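Local coordinates for golgi autoantigen, golgin subfamily A member 4 (Homo sapiens, PDB 1UPT), which acts in vesicle trafficking at the Golgi, including endosome-to-Golgi transport, and, through the C-terminal GRIP domain present here, binds a small GTPase, at residues E8-R11 against K12-E16; A27-I30 against T31-K35. One frame throughout, in Å; residues are numbered along the deposited sequence.

Interaction 1 of 2, residues E8-R11 against K12-E16; sequences EYLR and KVLFE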
loop_
_atom_site.group_PDB
_atom_site.type_symbol
_atom_site.label_atom_id
_atom_site.label_comp_id
_atom_site.label_asym_id
_atom_site.label_seq_id
_atom_site.Cartn_x
_atom_site.Cartn_y
_atom_site.Cartn_z
ATOM N N GLU B 8 0.216 -1.486 9.572
ATOM C CA GLU B 8 -0.774 -0.701 10.293
ATOM C C GLU B 8 -0.912 0.698 9.685
ATOM O O GLU B 8 -2.012 1.196 9.474
ATOM C CB GLU B 8 -0.373 -0.572 11.755
ATOM C CG GLU B 8 -1.500 -0.096 12.661
ATOM C CD GLU B 8 -1.146 -0.221 14.151
ATOM O OE1 GLU B 8 -0.137 -0.908 14.503
ATOM O OE2 GLU B 8 -1.894 0.358 14.976
ATOM N N TYR B 9 0.222 1.303 9.379
ATOM C CA TYR B 9 0.236 2.644 8.805
ATOM C C TYR B 9 -0.440 2.606 7.444
ATOM O O TYR B 9 -1.324 3.386 7.171
ATOM C CB TYR B 9 1.674 3.148 8.693
ATOM C CG TYR B 9 1.751 4.611 8.395
ATOM C CD1 TYR B 9 1.895 5.530 9.405
ATOM C CD2 TYR B 9 1.627 5.070 7.110
ATOM C CE1 TYR B 9 1.973 6.900 9.137
ATOM C CE2 TYR B 9 1.686 6.443 6.827
ATOM C CZ TYR B 9 1.841 7.338 7.836
ATOM O OH TYR B 9 1.896 8.669 7.562
ATOM N N LEU B 10 -0.043 1.656 6.613
ATOM C CA LEU B 10 -0.580 1.506 5.259
ATOM C C LEU B 10 -2.069 1.214 5.216
ATOM O O LEU B 10 -2.733 1.647 4.279
ATOM C CB LEU B 10 0.165 0.411 4.472
ATOM C CG LEU B 10 1.414 0.761 3.655
ATOM C CD1 LEU B 10 1.821 -0.436 2.861
ATOM C CD2 LEU B 10 1.149 1.919 2.704
ATOM N N ARG B 11 -2.603 0.497 6.208
ATOM C CA ARG B 11 -4.042 0.219 6.270
ATOM C C ARG B 11 -4.877 1.458 6.522
ATOM O O ARG B 11 -5.929 1.641 5.912
ATOM C CB ARG B 11 -4.366 -0.828 7.365
ATOM C CG ARG B 11 -4.096 -2.269 6.969
ATOM C CD ARG B 11 -4.812 -3.297 7.877
ATOM N NE ARG B 11 -4.277 -3.257 9.239
ATOM C CZ ARG B 11 -3.229 -3.943 9.676
ATOM N NH1 ARG B 11 -2.554 -4.745 8.869
ATOM N NH2 ARG B 11 -2.834 -3.802 10.938
ATOM N N LYS B 12 -4.412 2.306 7.427
ATOM C CA LYS B 12 -5.067 3.575 7.713
ATOM C C LYS B 12 -5.089 4.446 6.449
ATOM O O LYS B 12 -6.122 4.985 6.061
ATOM C CB LYS B 12 -4.313 4.279 8.849
ATOM C CG LYS B 12 -4.709 5.729 9.078
ATOM C CD LYS B 12 -5.783 5.884 10.157
ATOM C CE LYS B 12 -6.607 7.141 9.909
ATOM N NZ LYS B 12 -7.707 7.257 10.880
ATOM N N VAL B 13 -3.938 4.532 5.801
ATOM C CA VAL B 13 -3.761 5.383 4.631
ATOM C C VAL B 13 -4.510 4.812 3.412
ATOM O O VAL B 13 -5.157 5.537 2.660
ATOM C CB VAL B 13 -2.258 5.528 4.369
ATOM C CG1 VAL B 13 -1.984 6.084 3.020
ATOM C CG2 VAL B 13 -1.639 6.362 5.457
ATOM N N LEU B 14 -4.452 3.505 3.235
ATOM C CA LEU B 14 -5.084 2.880 2.083
ATOM C C LEU B 14 -6.577 2.884 2.240
ATOM O O LEU B 14 -7.285 2.948 1.260
ATOM C CB LEU B 14 -4.590 1.457 1.850
ATOM C CG LEU B 14 -3.373 1.442 0.941
ATOM C CD1 LEU B 14 -2.659 0.157 1.095
ATOM C CD2 LEU B 14 -3.754 1.713 -0.516
ATOM N N PHE B 15 -7.063 2.835 3.475
ATOM C CA PHE B 15 -8.490 2.837 3.680
ATOM C C PHE B 15 -9.063 4.170 3.232
ATOM O O PHE B 15 -10.005 4.192 2.467
ATOM C CB PHE B 15 -8.873 2.516 5.126
ATOM C CG PHE B 15 -10.361 2.523 5.354
ATOM C CD1 PHE B 15 -11.173 1.584 4.731
ATOM C CD2 PHE B 15 -10.953 3.494 6.156
ATOM C CE1 PHE B 15 -12.547 1.604 4.902
ATOM C CE2 PHE B 15 -12.337 3.518 6.341
ATOM C CZ PHE B 15 -13.136 2.565 5.708
ATOM N N GLU B 16 -8.463 5.272 3.681
ATOM C CA GLU B 16 -8.883 6.606 3.221
ATOM C C GLU B 16 -8.793 6.736 1.695
ATOM O O GLU B 16 -9.730 7.171 1.050
ATOM C CB GLU B 16 -8.078 7.722 3.898
ATOM C CG GLU B 16 -8.139 7.724 5.421
ATOM C CD GLU B 16 -9.549 7.967 5.915
ATOM O OE1 GLU B 16 -10.033 9.098 5.721
ATOM O OE2 GLU B 16 -10.187 7.024 6.428
#

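Interaction 2 of 2, residues A27-I30 against T31-K35; sequences AKVI and TTVLK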
loop_
_atom_site.group_PDB
_atom_site.type_symbol
_atom_site.label_atom_id
_atom_site.label_comp_id
_atom_site.label_asym_id
_atom_site.label_seq_id
_atom_site.Cartn_x
_atom_site.Cartn_y
_atom_site.Cartn_z
ATOM N N ALA B 27 -2.121 9.386 -1.931
ATOM C CA ALA B 27 -1.302 8.813 -3.001
ATOM C C ALA B 27 0.162 9.162 -2.781
ATOM O O ALA B 27 1.050 8.328 -2.998
ATOM C CB ALA B 27 -1.723 9.298 -4.366
ATOM N N LYS B 28 0.424 10.399 -2.360
ATOM C CA LYS B 28 1.790 10.753 -1.962
ATOM C C LYS B 28 2.321 9.870 -0.820
ATOM O O LYS B 28 3.459 9.391 -0.850
ATOM C CB LYS B 28 1.877 12.208 -1.528
ATOM C CG LYS B 28 1.674 13.166 -2.668
ATOM C CD LYS B 28 1.426 14.587 -2.184
ATOM C CE LYS B 28 2.701 15.307 -1.877
ATOM N NZ LYS B 28 2.364 16.773 -1.701
ATOM N N VAL B 29 1.506 9.681 0.206
ATOM C CA VAL B 29 1.944 8.881 1.330
ATOM C C VAL B 29 2.249 7.415 0.904
ATOM O O VAL B 29 3.268 6.865 1.274
ATOM C CB VAL B 29 0.897 8.826 2.446
ATOM C CG1 VAL B 29 1.358 7.893 3.539
ATOM C CG2 VAL B 29 0.617 10.210 3.034
ATOM N N ILE B 30 1.352 6.809 0.139
ATOM C CA ILE B 30 1.476 5.409 -0.234
ATOM C C ILE B 30 2.730 5.220 -1.071
ATOM O O ILE B 30 3.487 4.294 -0.826
ATOM C CB ILE B 30 0.249 4.912 -1.026
ATOM C CG1 ILE B 30 -1.005 4.870 -0.142
ATOM C CG2 ILE B 30 0.527 3.552 -1.638
ATOM C CD1 ILE B 30 -2.325 4.894 -0.931
ATOM N N THR B 31 2.955 6.104 -2.041
ATOM C CA THR B 31 4.131 5.973 -2.898
ATOM C C THR B 31 5.465 6.193 -2.143
ATOM O O THR B 31 6.480 5.606 -2.536
ATOM C CB THR B 31 4.047 6.847 -4.153
ATOM O OG1 THR B 31 3.786 8.208 -3.794
ATOM C CG2 THR B 31 2.853 6.433 -5.007
ATOM N N THR B 32 5.436 6.986 -1.073
ATOM C CA THR B 32 6.602 7.189 -0.194
ATOM C C THR B 32 6.868 5.990 0.716
ATOM O O THR B 32 8.004 5.489 0.776
ATOM C CB THR B 32 6.403 8.452 0.664
ATOM O OG1 THR B 32 6.325 9.606 -0.182
ATOM C CG2 THR B 32 7.625 8.758 1.575
ATOM N N VAL B 33 5.832 5.529 1.407
ATOM C CA VAL B 33 5.947 4.387 2.324
ATOM C C VAL B 33 6.515 3.166 1.588
ATOM O O VAL B 33 7.409 2.492 2.102
ATOM C CB VAL B 33 4.591 4.000 2.977
ATOM C CG1 VAL B 33 4.703 2.658 3.734
ATOM C CG2 VAL B 33 4.074 5.093 3.906
ATOM N N LEU B 34 6.017 2.900 0.386
ATOM C CA LEU B 34 6.410 1.723 -0.385
ATOM C C LEU B 34 7.598 1.965 -1.309
ATOM O O LEU B 34 7.928 1.119 -2.111
ATOM C CB LEU B 34 5.206 1.194 -1.176
ATOM C CG LEU B 34 4.140 0.485 -0.325
ATOM C CD1 LEU B 34 2.870 0.341 -1.119
ATOM C CD2 LEU B 34 4.624 -0.885 0.176
ATOM N N LYS B 35 8.226 3.138 -1.208
ATOM C CA LYS B 35 9.479 3.411 -1.915
ATOM C C LYS B 35 9.397 3.233 -3.436
ATOM O O LYS B 35 10.282 2.633 -4.057
ATOM C CB LYS B 35 10.584 2.531 -1.343
ATOM C CG LYS B 35 10.507 2.346 0.170
ATOM C CD LYS B 35 11.617 3.027 0.898
ATOM C CE LYS B 35 11.846 2.392 2.273
ATOM N NZ LYS B 35 12.225 3.412 3.266
#

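Interaction 1 of 2, residues E8-R11 against K12-E16
Y9 and V13 meet one turn apart on helix 5-18, where CE2 of the Y9 ring lies 3.6 Å from CG2 of V13. With CG of Y9 trans to the backbone N (chi1 -168°), the ring stands outward and leans toward the next turn, over V13, whose methyl approaches it obliquely. The same CG2 of V13 also sits 3.4 Å from the carbonyl O of Y9. One residue on, L10 and L14 repeat the i/i+4 spacing more loosely, CB of L10 being 4.4 Å from CD1 of L14.

Beneath these side chains runs the regular i to i+4 bonding of an alpha helix. V13 N donates to Y9 O at 3.2 Å, and L14 N makes the shorter bond, 2.7 Å to L10 O. F15 N reaches R11 O at 2.9 Å, whereas K12 N to E8 O is weak.

Farther out, the apolar side of this helix is covered by helix 23-33, with V29 against Y9, V33 against L10, and I30 against both V13 and L14. The guanidinium of R11, one face of which passes over CA of E8, forms a salt bridge with E3 and a hydrogen bond to the backbone O of L34 in the second subunit. The hydroxyl of Y9 is hydrogen-bonded to an aromatic side chain of the other protein in the assembly.

L10 and L14 thus serve both the chain's own packing and the dimer, joined there by R11. Apolar carbons, including those of the tyrosine ring, pack on V13 and helix 23-33, while the polar ends of R11 and Y9 are paired across chains.

Interaction 2 of 2, residues A27-I30 against T31-K35
From A27 to V33 the backbone is helical, and four successive amides bond back to the carbonyls one turn earlier: T31 N to A27 O, T32 N to K28 O, V33 N to V29 O and L34 N to I30 O. The bond from V33 N to V29 O, 2.9 Å long, is the straightest of the four, with an N-H...O angle of 174°. L34 is the first residue to depart from helical angles. K35, with positive phi (57°), is the C-prime residue of a Schellman motif, in which K35 N returns to T32 O at 3.1 Å and F36 N to T31 O.

T31 turns its hydroxyl back along the helix. Its OG1 stands between the backbone N and the carbonyl carbon (chi1 54°), which brings OG1 of T31 2.9 Å from A27 O and 3.2 Å from K28 O. The hydroxyl is thereby accommodated among main-chain oxygens although T31 is buried. T32 also carries its OG1 close to K28 O, at 3.0 Å.

Within each of two apolar i/i+4 pairs the side chains lie side by side and point the same way. CG1 of V29 meets CG2 of V33 at 3.9 Å, and CG2 of I30 meets CD1 of L34 at 4.0 Å.

V29 and I30 both pack on helix 5-18, where V13 touches the two of them; I30 and L34 also reach L14 of the second subunit, and V33 packs on F7 of that subunit and on an aromatic side chain of the other protein. A27 and T31 rest against helix 38-57, through L45 and through T41 and I44 respectively, leaving helix 23-33 between the chain's other two helices.

How the interactions relate
Interaction 1 comes first along the chain and is complete before interaction 2 begins; they lie on the consecutive helices 5-18 and 23-33 of the GRIP domain, with their centres about 11 Å apart. They also touch directly: CD2 of L14 approaches CD1 of I30 to 3.5 Å, and CG1 of V13 comes equally near CG1 of I30, at 3.5 Å. The apolar side chains of the two contacts therefore form the two sides of one interhelical interface. Both contacts extend to the second subunit, and both also meet the other protein. The helix pair thus joins intrachain packing, dimerisation and partner binding in a small all-helical domain.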